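Local coordinates for protein ribonucleoside-diphosphate reductase, alpha chain (Actinobacillus ureae ATCC 25976, PDB 6DQX) that probably reduces ribonucleoside diphosphates to deoxyribonucleotides, acting as the catalytic alpha subunit of a class Id ribonucleotide reductase, at residues R99-S104 against G125-I130; S108-S113 against T134-G139; Q180-I185 against S272-E277; D285-C290 against L333-R338; E322-S327 against F339-R344. One frame throughout, in Å; residues are numbered along the deposited sequence.

Overall arrangement
The five contacts form a connected region in and around the barrel. Contact 2 pairs two parallel strands; in contact 3, centred 11 Å away, a loop packs on strand 181-186, the next strand of the sheet, joined to strand 134-137 by Ala136 O and Tyr184 N at 2.8 Å. Contacts 4 and 5 share helix 334-343, with centres 8 Å apart and a salt bridge from Glu286 to Arg342. Contacts 2 and 4 meet where Ser108 touches Ser287. Contact 1 also touches contacts 2, 4 and 5, through Met127 on Thr134 and Ile103 on Val289 and Phe323. A bound magnesium ion lies about 4 Å from the side chain of Tyr137 in contact 2 and about 11 Å from that of Tyr184 in contact 3.

Contact 1. Residues R99-S104 against G125-I130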
# COMPACT_ATOMS: atom_id res chain seq x y z
N ARG A 99 -7.35 -9.69 -22.04
CA ARG A 99 -7.23 -9.72 -20.58
C ARG A 99 -5.84 -10.16 -20.10
O ARG A 99 -5.13 -10.89 -20.81
CB ARG A 99 -8.31 -10.61 -19.96
CG ARG A 99 -8.23 -12.10 -20.26
CD ARG A 99 -9.22 -12.87 -19.40
NE ARG A 99 -9.08 -14.32 -19.53
CZ ARG A 99 -9.85 -15.22 -18.89
NH1 ARG A 99 -10.82 -14.82 -18.07
NH2 ARG A 99 -9.64 -16.52 -19.08
N GLY A 100 -5.47 -9.70 -18.91
CA GLY A 100 -4.34 -10.25 -18.16
C GLY A 100 -2.98 -10.17 -18.83
O GLY A 100 -2.75 -9.36 -19.76
N LEU A 101 -2.08 -11.00 -18.32
CA LEU A 101 -0.72 -11.10 -18.83
C LEU A 101 -0.34 -12.59 -18.82
O LEU A 101 -0.84 -13.35 -18.00
CB LEU A 101 0.27 -10.31 -17.98
CG LEU A 101 0.11 -8.78 -17.98
CD1 LEU A 101 0.97 -8.15 -16.91
CD2 LEU A 101 0.46 -8.21 -19.36
N PRO A 102 0.57 -12.99 -19.72
CA PRO A 102 0.96 -14.41 -19.82
C PRO A 102 2.21 -14.80 -19.01
O PRO A 102 2.73 -15.91 -19.20
CB PRO A 102 1.19 -14.55 -21.33
CG PRO A 102 1.86 -13.26 -21.67
CD PRO A 102 1.11 -12.21 -20.85
N ILE A 103 2.70 -13.93 -18.12
CA ILE A 103 3.90 -14.18 -17.31
C ILE A 103 3.56 -14.94 -16.02
O ILE A 103 2.44 -14.87 -15.55
CB ILE A 103 4.72 -12.90 -16.98
CG1 ILE A 103 3.82 -11.80 -16.37
CG2 ILE A 103 5.41 -12.36 -18.24
CD1 ILE A 103 4.54 -10.75 -15.57
N SER A 104 4.53 -15.68 -15.49
CA SER A 104 4.36 -16.54 -14.28
C SER A 104 5.21 -16.12 -13.06
O SER A 104 5.19 -16.78 -12.02
CB SER A 104 4.68 -18.02 -14.64
OG SER A 104 3.61 -18.57 -15.41
N GLY A 125 0.48 -4.33 -6.26
CA GLY A 125 -0.94 -4.13 -6.41
C GLY A 125 -1.47 -4.46 -7.78
O GLY A 125 -2.45 -5.20 -7.89
N MET A 126 -0.83 -3.93 -8.82
CA MET A 126 -1.29 -4.15 -10.18
C MET A 126 -1.18 -5.63 -10.55
O MET A 126 -2.09 -6.18 -11.19
CB MET A 126 -0.48 -3.33 -11.19
CG MET A 126 -0.69 -1.82 -11.10
SD MET A 126 -2.42 -1.37 -11.23
CE MET A 126 -2.84 -1.92 -12.86
N MET A 127 -0.08 -6.27 -10.15
CA MET A 127 0.11 -7.71 -10.42
C MET A 127 -0.78 -8.64 -9.60
O MET A 127 -1.18 -9.70 -10.08
CB MET A 127 1.57 -8.11 -10.25
CG MET A 127 2.48 -7.53 -11.31
SD MET A 127 1.94 -7.92 -12.99
CE MET A 127 1.88 -9.71 -12.93
N SER A 128 -1.12 -8.25 -8.37
CA SER A 128 -2.10 -9.02 -7.57
C SER A 128 -3.50 -9.03 -8.19
O SER A 128 -4.25 -9.99 -8.02
CB SER A 128 -2.18 -8.48 -6.14
OG SER A 128 -0.91 -8.54 -5.51
N LYS A 129 -3.87 -7.95 -8.89
CA LYS A 129 -5.12 -7.92 -9.64
C LYS A 129 -5.02 -8.81 -10.88
O LYS A 129 -5.95 -9.53 -11.17
CB LYS A 129 -5.47 -6.49 -10.10
CG LYS A 129 -6.74 -6.36 -10.94
CD LYS A 129 -7.98 -6.82 -10.16
CE LYS A 129 -9.28 -6.26 -10.75
NZ LYS A 129 -10.44 -6.40 -9.81
N ILE A 130 -3.92 -8.69 -11.60
CA ILE A 130 -3.72 -9.36 -12.90
C ILE A 130 -3.41 -10.86 -12.72
O ILE A 130 -3.88 -11.70 -13.52
CB ILE A 130 -2.60 -8.65 -13.70
CG1 ILE A 130 -3.07 -7.24 -14.10
CG2 ILE A 130 -2.20 -9.46 -14.93
CD1 ILE A 130 -1.97 -6.26 -14.52
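Leu101 rests against Met127 and Ile130 in the last turns of helix 114-130, and Ile103 adds a further methyl to the same apolar patch. Ile130 CG2, the branch anti to the backbone N, reaches across and lies 3.9 Å from Leu101 CG and 3.7 Å from Leu101 N. Branching at CB suits this place, because it puts a methyl close to the helix surface, where the loop backbone passes. Gly100 has a positive phi of 60° that a residue without a side chain adopts easily, and its CA lies 4.0 Å from the same Ile130 CG2. Leu101 CD1 extends to Met127 SD at 4.0 Å, the two side chains crossing at about a right angle. Met127 is bent at chi2 and chi3, which turns its flexible tip toward the loop, and Met127 CE ends 3.9 Å from Ile103 CD1. Ile103 gets there with CG1 set between the backbone N and the carbonyl carbon (chi1 51°). No hydrogen bond spans the contact, so it is held by apolar packing. Around it, Met330 touches both Leu101 and Ile130, Lys326 of helix 308-327 bonds to Gly100 O, and Ile103 is covered by Phe323 of that helix and Val289 of strand 288-296.

Contact 2. Residues S108-S113 against T134-G139; sequences SYIGDS and TSAYFG. With EDO (1,2-ethanediol), chain H.
Ser108-Ile110 and Ser135-Phe138 belong to the paired parallel strands, with the residues just after them, of a beta-alpha-beta unit, in which helix 114-130 connects strands 105-109 and 134-137 of the barrel sheet. The ladder starts with Ser108 N giving a bond of 2.9 Å to Ser135 O. Ser108 O then receives Tyr137 N, also at 2.9 Å and nearly straight on to the carbonyl, and Ile110 N closes the run on Tyr137 O at 3.2 Å. Just past the strand ends, a water donates to both Ile110 O and Tyr137 O, prolonging the pairing. On one face of the sheet the two tyrosines lie side by side and point the same way, with Tyr109 CD1 at the edge of the Tyr137 ring, 3.9 Å from Tyr137 CD2. Their hydroxyls bond to Asp140 and Asp186 respectively, and His270 stacks on Tyr137. Ile110 sends CD1 over the face of the Phe138 ring, 3.6 Å from its centroid and only 10° off the normal, a clear CH-pi contact. Ala136 is small enough to leave room for Ile110 CD1, 3.8 Å from Ala136 CB. The chemistry is therefore divided: backbone bonds fix the register, tyrosine hydroxyls carry the polar side, and Ile110 joins Phe138 to Ile117 and Thr120 of helix 114-130.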
# COMPACT_ATOMS: atom_id res chain seq x y z
N SER A 108 10.64 -7.88 -7.78
CA SER A 108 11.07 -6.49 -7.63
C SER A 108 12.21 -6.35 -6.62
O SER A 108 12.31 -7.10 -5.63
CB SER A 108 9.92 -5.59 -7.19
OG SER A 108 8.77 -5.83 -7.97
N TYR A 109 13.05 -5.36 -6.89
CA TYR A 109 14.09 -4.93 -5.98
C TYR A 109 13.55 -3.69 -5.25
O TYR A 109 13.11 -2.74 -5.90
CB TYR A 109 15.35 -4.58 -6.75
CG TYR A 109 16.40 -3.92 -5.92
CD1 TYR A 109 17.31 -4.67 -5.19
CD2 TYR A 109 16.48 -2.51 -5.85
CE1 TYR A 109 18.27 -4.05 -4.40
CE2 TYR A 109 17.41 -1.90 -5.05
CZ TYR A 109 18.30 -2.66 -4.35
OH TYR A 109 19.25 -2.02 -3.57
N ILE A 110 13.57 -3.72 -3.93
CA ILE A 110 13.09 -2.56 -3.13
C ILE A 110 14.26 -1.68 -2.70
O ILE A 110 15.02 -2.03 -1.82
CB ILE A 110 12.29 -3.02 -1.89
CG1 ILE A 110 11.17 -3.97 -2.31
CG2 ILE A 110 11.71 -1.77 -1.17
CD1 ILE A 110 10.32 -4.55 -1.19
N GLY A 111 14.43 -0.52 -3.36
CA GLY A 111 15.47 0.41 -2.94
C GLY A 111 15.16 1.03 -1.58
O GLY A 111 14.01 1.09 -1.17
N ASP A 112 16.20 1.50 -0.91
CA ASP A 112 16.10 1.99 0.47
C ASP A 112 15.53 3.42 0.52
O ASP A 112 16.21 4.36 0.97
CB ASP A 112 17.50 1.94 1.10
CG ASP A 112 17.49 2.20 2.60
OD1 ASP A 112 16.55 1.79 3.33
OD2 ASP A 112 18.48 2.79 3.06
N SER A 113 14.30 3.60 0.07
CA SER A 113 13.65 4.93 0.07
C SER A 113 12.15 4.74 0.01
O SER A 113 11.66 3.77 -0.59
CB SER A 113 14.11 5.80 -1.13
OG SER A 113 13.52 5.42 -2.37
N THR A 134 3.86 -12.70 -7.22
CA THR A 134 4.85 -11.64 -7.09
C THR A 134 5.83 -11.91 -5.98
O THR A 134 5.58 -12.68 -5.05
CB THR A 134 4.20 -10.25 -6.84
OG1 THR A 134 3.38 -10.34 -5.68
CG2 THR A 134 3.36 -9.84 -7.99
N SER A 135 6.95 -11.23 -6.06
CA SER A 135 7.97 -11.37 -5.04
C SER A 135 8.83 -10.14 -5.01
O SER A 135 8.92 -9.39 -6.01
CB SER A 135 8.84 -12.62 -5.34
OG SER A 135 9.48 -12.47 -6.60
N ALA A 136 9.53 -9.97 -3.90
CA ALA A 136 10.46 -8.86 -3.79
C ALA A 136 11.60 -9.07 -2.82
O ALA A 136 11.51 -9.83 -1.83
CB ALA A 136 9.69 -7.56 -3.45
N TYR A 137 12.69 -8.37 -3.09
CA TYR A 137 13.87 -8.40 -2.23
C TYR A 137 13.88 -7.20 -1.28
O TYR A 137 13.89 -6.06 -1.74
CB TYR A 137 15.14 -8.38 -3.06
CG TYR A 137 16.42 -8.36 -2.26
CD1 TYR A 137 16.77 -9.42 -1.42
CD2 TYR A 137 17.29 -7.29 -2.34
CE1 TYR A 137 17.97 -9.40 -0.69
CE2 TYR A 137 18.48 -7.25 -1.60
CZ TYR A 137 18.81 -8.32 -0.78
OH TYR A 137 19.98 -8.32 -0.06
N PHE A 138 13.97 -7.50 0.02
CA PHE A 138 13.92 -6.50 1.13
C PHE A 138 15.27 -6.20 1.75
O PHE A 138 15.38 -5.30 2.61
CB PHE A 138 12.97 -7.01 2.23
CG PHE A 138 11.53 -6.93 1.87
CD1 PHE A 138 10.97 -7.82 0.96
CD2 PHE A 138 10.70 -5.95 2.43
CE1 PHE A 138 9.64 -7.76 0.62
CE2 PHE A 138 9.38 -5.90 2.08
CZ PHE A 138 8.83 -6.79 1.18
N GLY A 139 16.32 -6.92 1.34
CA GLY A 139 17.58 -6.89 2.05
C GLY A 139 18.43 -5.64 1.99
O GLY A 139 19.38 -5.50 2.77
C1 EDO H . 12.94 4.75 4.73
O1 EDO H . 14.13 5.53 4.68
C2 EDO H . 13.23 3.40 4.11
O2 EDO H . 14.25 2.73 4.85
O HOH W 1 15.85 -4.37 -0.73

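Contact 3. Residues Q180-I185 against S272-E277; sequences QFAGYI and SNLCTE
Tyr184 makes the one hydrogen bond between strand 181-186 and the 272-277 loop: its OH donates to Asn273 O at 2.6 Å, tilted only 16° from the carbonyl plane. A tyrosine suits the place, since its long flat ring bridges from strand to loop and ends in a donor. Further polar bonds shape the loop itself. Asn273 ND2 gives a bond of 3.0 Å to Glu277 OE1, meeting it from above the carboxylate plane, while OD1 of the same amide takes the N of Ile278. Ring contacts form a second group. Ser272 N, which has no hydrogen-bond partner in the model, lies 3.7 Å above the plane of the Tyr184 ring, offset toward the rim, while Ser272 O is 3.2 Å from Tyr184 CE1. The apolar group belongs to Leu274, whose CG stands anti to its N (chi1 -176°), directing the branches to the other segment. Leu274 CD1 sits 4.0 Å from Ala182 CB, and Leu274 CD2 lies 3.8 Å from CB of Gln180, just before the strand. The sequence Asn-Leu-Cys-Thr-Glu at 273-277 matches the finger loop of class I reductases, which enters the ten-stranded alpha/beta barrel; Cys275 is probably the counterpart of the cysteine that carries the thiyl radical in relatives.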
# COMPACT_ATOMS: atom_id res chain seq x y z
N GLN A 180 -0.77 -13.57 -3.99
CA GLN A 180 0.34 -14.33 -3.44
C GLN A 180 1.67 -13.59 -3.64
O GLN A 180 2.04 -13.20 -4.76
CB GLN A 180 0.40 -15.71 -4.05
CG GLN A 180 -0.52 -16.71 -3.38
CD GLN A 180 -0.43 -18.07 -4.01
OE1 GLN A 180 -0.55 -18.21 -5.23
NE2 GLN A 180 -0.22 -19.09 -3.19
N PHE A 181 2.40 -13.45 -2.55
CA PHE A 181 3.62 -12.68 -2.50
C PHE A 181 4.66 -13.34 -1.61
O PHE A 181 4.32 -13.89 -0.54
CB PHE A 181 3.30 -11.26 -1.98
CG PHE A 181 4.49 -10.36 -1.87
CD1 PHE A 181 4.99 -9.70 -2.99
CD2 PHE A 181 5.08 -10.13 -0.66
CE1 PHE A 181 6.08 -8.85 -2.88
CE2 PHE A 181 6.18 -9.30 -0.54
CZ PHE A 181 6.68 -8.65 -1.66
N ALA A 182 5.91 -13.29 -2.03
CA ALA A 182 7.02 -13.74 -1.22
C ALA A 182 8.07 -12.68 -1.09
O ALA A 182 8.54 -12.11 -2.10
CB ALA A 182 7.66 -15.00 -1.82
N GLY A 183 8.44 -12.39 0.14
CA GLY A 183 9.53 -11.45 0.42
C GLY A 183 10.80 -12.18 0.77
O GLY A 183 10.75 -13.17 1.47
N TYR A 184 11.94 -11.68 0.30
CA TYR A 184 13.25 -12.26 0.62
C TYR A 184 14.12 -11.31 1.45
O TYR A 184 14.27 -10.13 1.12
CB TYR A 184 13.98 -12.62 -0.67
CG TYR A 184 13.42 -13.85 -1.36
CD1 TYR A 184 12.26 -13.79 -2.12
CD2 TYR A 184 14.07 -15.07 -1.26
CE1 TYR A 184 11.76 -14.92 -2.75
CE2 TYR A 184 13.58 -16.20 -1.89
CZ TYR A 184 12.45 -16.12 -2.64
OH TYR A 184 11.97 -17.23 -3.27
N ILE A 185 14.75 -11.87 2.49
CA ILE A 185 15.62 -11.14 3.42
C ILE A 185 16.92 -11.95 3.63
O ILE A 185 16.88 -13.18 3.70
CB ILE A 185 14.84 -10.89 4.75
CG1 ILE A 185 15.54 -9.87 5.64
CG2 ILE A 185 14.56 -12.17 5.51
CD1 ILE A 185 15.44 -8.46 5.12
N SER A 272 14.94 -15.07 -5.24
CA SER A 272 14.14 -15.84 -6.20
C SER A 272 12.68 -15.36 -6.22
O SER A 272 12.35 -14.23 -5.77
CB SER A 272 14.33 -17.34 -5.91
OG SER A 272 13.66 -18.16 -6.87
N ASN A 273 11.79 -16.17 -6.79
CA ASN A 273 10.41 -15.80 -7.01
C ASN A 273 9.51 -16.47 -5.98
O ASN A 273 9.99 -17.06 -5.02
CB ASN A 273 9.97 -16.19 -8.41
CG ASN A 273 9.91 -17.69 -8.59
OD1 ASN A 273 10.85 -18.38 -8.21
ND2 ASN A 273 8.81 -18.21 -9.12
N LEU A 274 8.20 -16.39 -6.20
CA LEU A 274 7.22 -17.00 -5.30
C LEU A 274 7.46 -18.50 -5.07
O LEU A 274 7.25 -18.99 -3.97
CB LEU A 274 5.83 -16.79 -5.87
CG LEU A 274 4.65 -17.27 -5.05
CD1 LEU A 274 4.54 -16.43 -3.80
CD2 LEU A 274 3.37 -17.15 -5.87
N CYS A 275 7.89 -19.22 -6.12
CA CYS A 275 8.05 -20.68 -6.05
C CYS A 275 9.49 -21.22 -5.99
O CYS A 275 9.66 -22.43 -5.88
CB CYS A 275 7.30 -21.32 -7.22
SG CYS A 275 5.52 -20.95 -7.15
N THR A 276 10.46 -20.31 -5.97
CA THR A 276 11.91 -20.53 -5.72
C THR A 276 12.71 -21.12 -6.89
O THR A 276 13.89 -21.41 -6.72
CB THR A 276 12.25 -21.35 -4.44
OG1 THR A 276 11.99 -22.75 -4.66
CG2 THR A 276 11.46 -20.90 -3.23
N GLU A 277 12.11 -21.22 -8.08
CA GLU A 277 12.83 -21.77 -9.25
C GLU A 277 13.48 -20.69 -10.13
O GLU A 277 14.33 -21.01 -10.98
CB GLU A 277 11.87 -22.59 -10.12
CG GLU A 277 11.06 -21.83 -11.19
CD GLU A 277 9.78 -21.18 -10.70
OE1 GLU A 277 9.55 -21.12 -9.48
OE2 GLU A 277 8.97 -20.77 -11.55

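Contact 4. Residues D285-C290 against L333-R338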
# COMPACT_ATOMS: atom_id res chain seq x y z
N ASP A 285 16.02 -0.27 -11.65
CA ASP A 285 15.37 -0.02 -12.93
C ASP A 285 14.66 -1.22 -13.60
O ASP A 285 13.93 -1.01 -14.56
CB ASP A 285 16.37 0.61 -13.93
CG ASP A 285 17.61 -0.25 -14.18
OD1 ASP A 285 18.58 -0.13 -13.39
OD2 ASP A 285 17.65 -1.04 -15.16
N GLU A 286 14.87 -2.44 -13.09
CA GLU A 286 14.32 -3.65 -13.70
C GLU A 286 13.71 -4.61 -12.67
O GLU A 286 14.33 -4.90 -11.67
CB GLU A 286 15.42 -4.38 -14.47
CG GLU A 286 15.75 -3.72 -15.80
CD GLU A 286 16.75 -4.53 -16.63
OE1 GLU A 286 17.70 -5.10 -16.07
OE2 GLU A 286 16.60 -4.57 -17.86
N SER A 287 12.51 -5.09 -12.95
CA SER A 287 11.86 -6.15 -12.14
C SER A 287 11.82 -7.39 -13.05
O SER A 287 11.34 -7.33 -14.18
CB SER A 287 10.46 -5.73 -11.75
OG SER A 287 10.56 -4.63 -10.86
N PHE A 288 12.35 -8.52 -12.57
CA PHE A 288 12.35 -9.71 -13.43
C PHE A 288 10.96 -10.24 -13.67
O PHE A 288 10.09 -10.19 -12.79
CB PHE A 288 13.33 -10.79 -12.94
CG PHE A 288 12.98 -11.45 -11.62
CD1 PHE A 288 11.93 -12.35 -11.52
CD2 PHE A 288 13.77 -11.23 -10.51
CE1 PHE A 288 11.66 -12.99 -10.29
CE2 PHE A 288 13.50 -11.87 -9.29
CZ PHE A 288 12.46 -12.73 -9.20
N VAL A 289 10.74 -10.70 -14.91
CA VAL A 289 9.58 -11.47 -15.28
C VAL A 289 10.04 -12.64 -16.15
O VAL A 289 11.10 -12.59 -16.78
CB VAL A 289 8.51 -10.64 -16.02
CG1 VAL A 289 7.95 -9.57 -15.11
CG2 VAL A 289 9.08 -9.97 -17.27
N CYS A 290 9.19 -13.66 -16.23
CA CYS A 290 9.52 -14.86 -17.00
C CYS A 290 8.22 -15.58 -17.34
O CYS A 290 7.21 -15.39 -16.68
CB CYS A 290 10.43 -15.76 -16.16
SG CYS A 290 11.31 -17.03 -17.08
N LEU A 333 4.09 -0.91 -14.50
CA LEU A 333 4.87 -2.08 -14.92
C LEU A 333 6.12 -1.72 -15.77
O LEU A 333 6.72 -2.61 -16.42
CB LEU A 333 3.95 -3.01 -15.68
CG LEU A 333 2.71 -3.52 -14.92
CD1 LEU A 333 2.09 -4.67 -15.69
CD2 LEU A 333 3.00 -3.92 -13.49
N ASP A 334 6.56 -0.46 -15.72
CA ASP A 334 7.70 -0.01 -16.56
C ASP A 334 9.00 -0.79 -16.28
O ASP A 334 9.78 -1.01 -17.21
CB ASP A 334 7.96 1.50 -16.48
CG ASP A 334 8.16 2.00 -15.06
OD1 ASP A 334 7.29 1.69 -14.19
OD2 ASP A 334 9.15 2.73 -14.81
N ARG A 335 9.21 -1.21 -15.04
CA ARG A 335 10.47 -1.90 -14.69
C ARG A 335 10.47 -3.30 -15.28
O ARG A 335 11.54 -3.78 -15.68
CB ARG A 335 10.71 -1.96 -13.18
CG ARG A 335 10.89 -0.59 -12.55
CD ARG A 335 11.66 -0.63 -11.26
NE ARG A 335 10.88 -1.28 -10.21
CZ ARG A 335 11.20 -1.32 -8.92
NH1 ARG A 335 12.33 -0.79 -8.49
NH2 ARG A 335 10.40 -1.94 -8.06
N ALA A 336 9.31 -3.94 -15.30
CA ALA A 336 9.15 -5.28 -15.88
C ALA A 336 9.17 -5.21 -17.41
O ALA A 336 9.75 -6.08 -18.08
CB ALA A 336 7.88 -5.92 -15.41
N HIS A 337 8.53 -4.20 -17.96
CA HIS A 337 8.58 -3.98 -19.42
C HIS A 337 10.02 -3.85 -19.89
O HIS A 337 10.41 -4.51 -20.89
CB HIS A 337 7.78 -2.74 -19.80
CG HIS A 337 7.91 -2.36 -21.24
ND1 HIS A 337 7.17 -2.96 -22.22
CD2 HIS A 337 8.72 -1.48 -21.86
CE1 HIS A 337 7.51 -2.46 -23.39
NE2 HIS A 337 8.44 -1.55 -23.20
N ARG A 338 10.81 -3.05 -19.16
CA ARG A 338 12.22 -2.85 -19.44
C ARG A 338 12.98 -4.19 -19.37
O ARG A 338 13.73 -4.56 -20.29
CB ARG A 338 12.84 -1.84 -18.47
CG ARG A 338 14.32 -1.62 -18.70
CD ARG A 338 14.84 -0.47 -17.87
NE ARG A 338 16.29 -0.41 -17.87
CZ ARG A 338 17.05 0.07 -18.86
NH1 ARG A 338 16.53 0.55 -19.98
NH2 ARG A 338 18.36 0.07 -18.71
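Asp285 OD2 meets the guanidinium of Arg338 at its edge, in plane, accepting a hydrogen bond from NE of 3.1 Å that forms part of a salt bridge. This bridge and a backbone bond from Ser287 to Arg335 join the loop leading into barrel strand 288-296 to the start of helix 334-343. The carboxylate is turned, its plane 66° from the guanidinium, and is approached on the anti side, with NE 29° out of the carboxylate plane. Glu286 OE2 lies well out of the Arg338 plane, 4.2 Å from Arg338 NE, near enough for attraction between charges but with no N-H aimed at it; its own salt bridge goes to Arg342. As for the guanidinium of Arg335, Ser287 OG lies obliquely to it, 3.4 Å from Arg335 NE, and its NH2 forms a salt bridge to Glu123, the residue that also bonds to Ser287 OG. The long arginines suit this join, because their stems lie along the loop backbone while their charges reach the acids. In Arg338, CG is anti to the backbone N (chi1 179°) and the chain is extended on to NE, which carries the tip out to the exposed Asp285. Ser287 N donates to Arg335 O at 3.2 Å, coming from above the carbonyl plane. A CA-H...O contact lies beside it, Glu286 CA to Arg335 O at 3.4 Å. Deeper in, where the small Ala336 allows close approach, Val289 CG1 lies 3.7 Å from Ala336 CB.

Contact 5. Residues E322-S327 against F339-R344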
# COMPACT_ATOMS: atom_id res chain seq x y z
N GLU A 322 4.43 -10.98 -26.46
CA GLU A 322 3.11 -10.52 -25.99
C GLU A 322 3.18 -9.73 -24.69
O GLU A 322 2.54 -8.65 -24.58
CB GLU A 322 2.11 -11.67 -25.83
CG GLU A 322 0.76 -11.17 -25.33
CD GLU A 322 -0.29 -12.23 -25.29
OE1 GLU A 322 -0.85 -12.50 -26.36
OE2 GLU A 322 -0.56 -12.76 -24.19
N PHE A 323 3.90 -10.25 -23.69
CA PHE A 323 4.06 -9.50 -22.46
C PHE A 323 4.63 -8.12 -22.76
O PHE A 323 4.14 -7.11 -22.22
CB PHE A 323 4.90 -10.22 -21.40
CG PHE A 323 5.29 -9.33 -20.27
CD1 PHE A 323 4.38 -9.07 -19.23
CD2 PHE A 323 6.50 -8.65 -20.28
CE1 PHE A 323 4.71 -8.19 -18.22
CE2 PHE A 323 6.82 -7.76 -19.26
CZ PHE A 323 5.93 -7.53 -18.23
N ILE A 324 5.67 -8.06 -23.59
CA ILE A 324 6.31 -6.78 -23.92
C ILE A 324 5.26 -5.84 -24.53
O ILE A 324 5.15 -4.70 -24.08
CB ILE A 324 7.56 -6.97 -24.80
CG1 ILE A 324 8.69 -7.62 -23.98
CG2 ILE A 324 8.06 -5.66 -25.43
CD1 ILE A 324 9.70 -8.37 -24.82
N GLU A 325 4.50 -6.32 -25.51
CA GLU A 325 3.51 -5.47 -26.22
C GLU A 325 2.41 -4.97 -25.27
O GLU A 325 2.02 -3.80 -25.31
CB GLU A 325 2.89 -6.23 -27.41
CG GLU A 325 1.84 -5.50 -28.25
CD GLU A 325 2.33 -4.18 -28.84
OE1 GLU A 325 1.47 -3.30 -29.07
OE2 GLU A 325 3.56 -4.01 -29.07
N LYS A 326 1.92 -5.87 -24.42
CA LYS A 326 0.86 -5.55 -23.46
C LYS A 326 1.30 -4.61 -22.36
O LYS A 326 0.52 -3.72 -21.94
CB LYS A 326 0.28 -6.82 -22.84
CG LYS A 326 -0.61 -7.62 -23.76
CD LYS A 326 -1.28 -8.74 -22.98
CE LYS A 326 -2.39 -9.40 -23.76
NZ LYS A 326 -3.14 -10.30 -22.83
N SER A 327 2.52 -4.81 -21.86
CA SER A 327 3.04 -4.02 -20.75
C SER A 327 3.54 -2.63 -21.11
O SER A 327 3.78 -1.83 -20.21
CB SER A 327 4.17 -4.76 -20.02
OG SER A 327 5.26 -4.98 -20.88
N PHE A 339 12.78 -4.92 -18.28
CA PHE A 339 13.44 -6.21 -18.13
C PHE A 339 13.15 -7.16 -19.26
O PHE A 339 14.08 -7.72 -19.85
CB PHE A 339 13.07 -6.91 -16.80
CG PHE A 339 13.78 -8.22 -16.62
CD1 PHE A 339 13.25 -9.38 -17.17
CD2 PHE A 339 14.97 -8.29 -15.92
CE1 PHE A 339 13.88 -10.61 -17.01
CE2 PHE A 339 15.63 -9.51 -15.77
CZ PHE A 339 15.09 -10.66 -16.31
N ALA A 340 11.87 -7.36 -19.56
CA ALA A 340 11.48 -8.26 -20.62
C ALA A 340 12.09 -7.85 -21.97
O ALA A 340 12.65 -8.69 -22.66
CB ALA A 340 9.98 -8.35 -20.77
N THR A 341 12.00 -6.57 -22.29
CA THR A 341 12.60 -6.03 -23.53
C THR A 341 14.10 -6.34 -23.65
O THR A 341 14.58 -6.74 -24.72
CB THR A 341 12.38 -4.51 -23.62
OG1 THR A 341 10.97 -4.28 -23.61
CG2 THR A 341 13.02 -3.95 -24.94
N ARG A 342 14.85 -6.15 -22.58
CA ARG A 342 16.29 -6.28 -22.64
C ARG A 342 16.84 -7.69 -22.46
O ARG A 342 17.92 -7.99 -22.97
CB ARG A 342 16.93 -5.33 -21.65
CG ARG A 342 16.52 -3.90 -21.90
CD ARG A 342 16.98 -2.99 -20.80
NE ARG A 342 18.40 -2.68 -20.85
CZ ARG A 342 19.31 -2.92 -19.90
NH1 ARG A 342 19.04 -3.53 -18.76
NH2 ARG A 342 20.54 -2.51 -20.12
N HIS A 343 16.11 -8.54 -21.72
CA HIS A 343 16.57 -9.88 -21.32
C HIS A 343 15.90 -11.01 -22.09
O HIS A 343 16.55 -12.00 -22.42
CB HIS A 343 16.28 -10.12 -19.82
CG HIS A 343 17.14 -9.32 -18.90
ND1 HIS A 343 16.94 -7.97 -18.65
CD2 HIS A 343 18.18 -9.69 -18.14
CE1 HIS A 343 17.86 -7.56 -17.78
NE2 HIS A 343 18.63 -8.59 -17.47
N ARG A 344 14.59 -10.90 -22.30
CA ARG A 344 13.78 -11.97 -22.86
C ARG A 344 13.98 -13.31 -22.14
O ARG A 344 14.10 -14.37 -22.77
CB ARG A 344 14.05 -12.09 -24.37
CG ARG A 344 13.84 -10.81 -25.16
CD ARG A 344 13.86 -11.07 -26.67
NE ARG A 344 12.64 -11.78 -27.04
CZ ARG A 344 11.46 -11.21 -27.32
NH1 ARG A 344 11.31 -9.89 -27.38
NH2 ARG A 344 10.41 -11.97 -27.58
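Ile324 projects from its helix toward helix 334-343, its CB directed that way and each branch finding a different partner. From CB, Ile324 CG1 passes Ala340 and lies 3.5 Å from Ala340 CB. At the end of this branch, Ile324 CD1 runs on between Ala340 O, 3.7 Å away, and the guanidinium of Arg344, where NH1 is 3.4 Å from Ile324 CD1. A chi1 of -70° puts CG1 beside the backbone N and leaves the other branch anti to it, where Ile324 CG2 meets Thr341 OG1 at 3.7 Å. Beside this, the Phe323 ring presents its edge to the same alanine, with CD2 3.5 Å from Ala340 CB. Alanine suits that place, because a single methyl can fit between an isoleucine and a phenylalanine. The helices run roughly antiparallel, at 142° between their directions, and their short axes approach to 9.5 Å. Ser327 OG lies over one face of the Phe323 ring, offset toward the rim, and donates to Phe323 O at 2.8 Å; it also bonds to His337. Arg344, just past the helix end with positive phi, brings NH1 against Ile324 CD1, while its NE pairs with Asp317 and its NH2 with Ser321. No hydrogen bond joins the two segments themselves: apolar contact holds the centre, and polar bonds flank it, those of Arg344 and His337 tying the same two helical regions together.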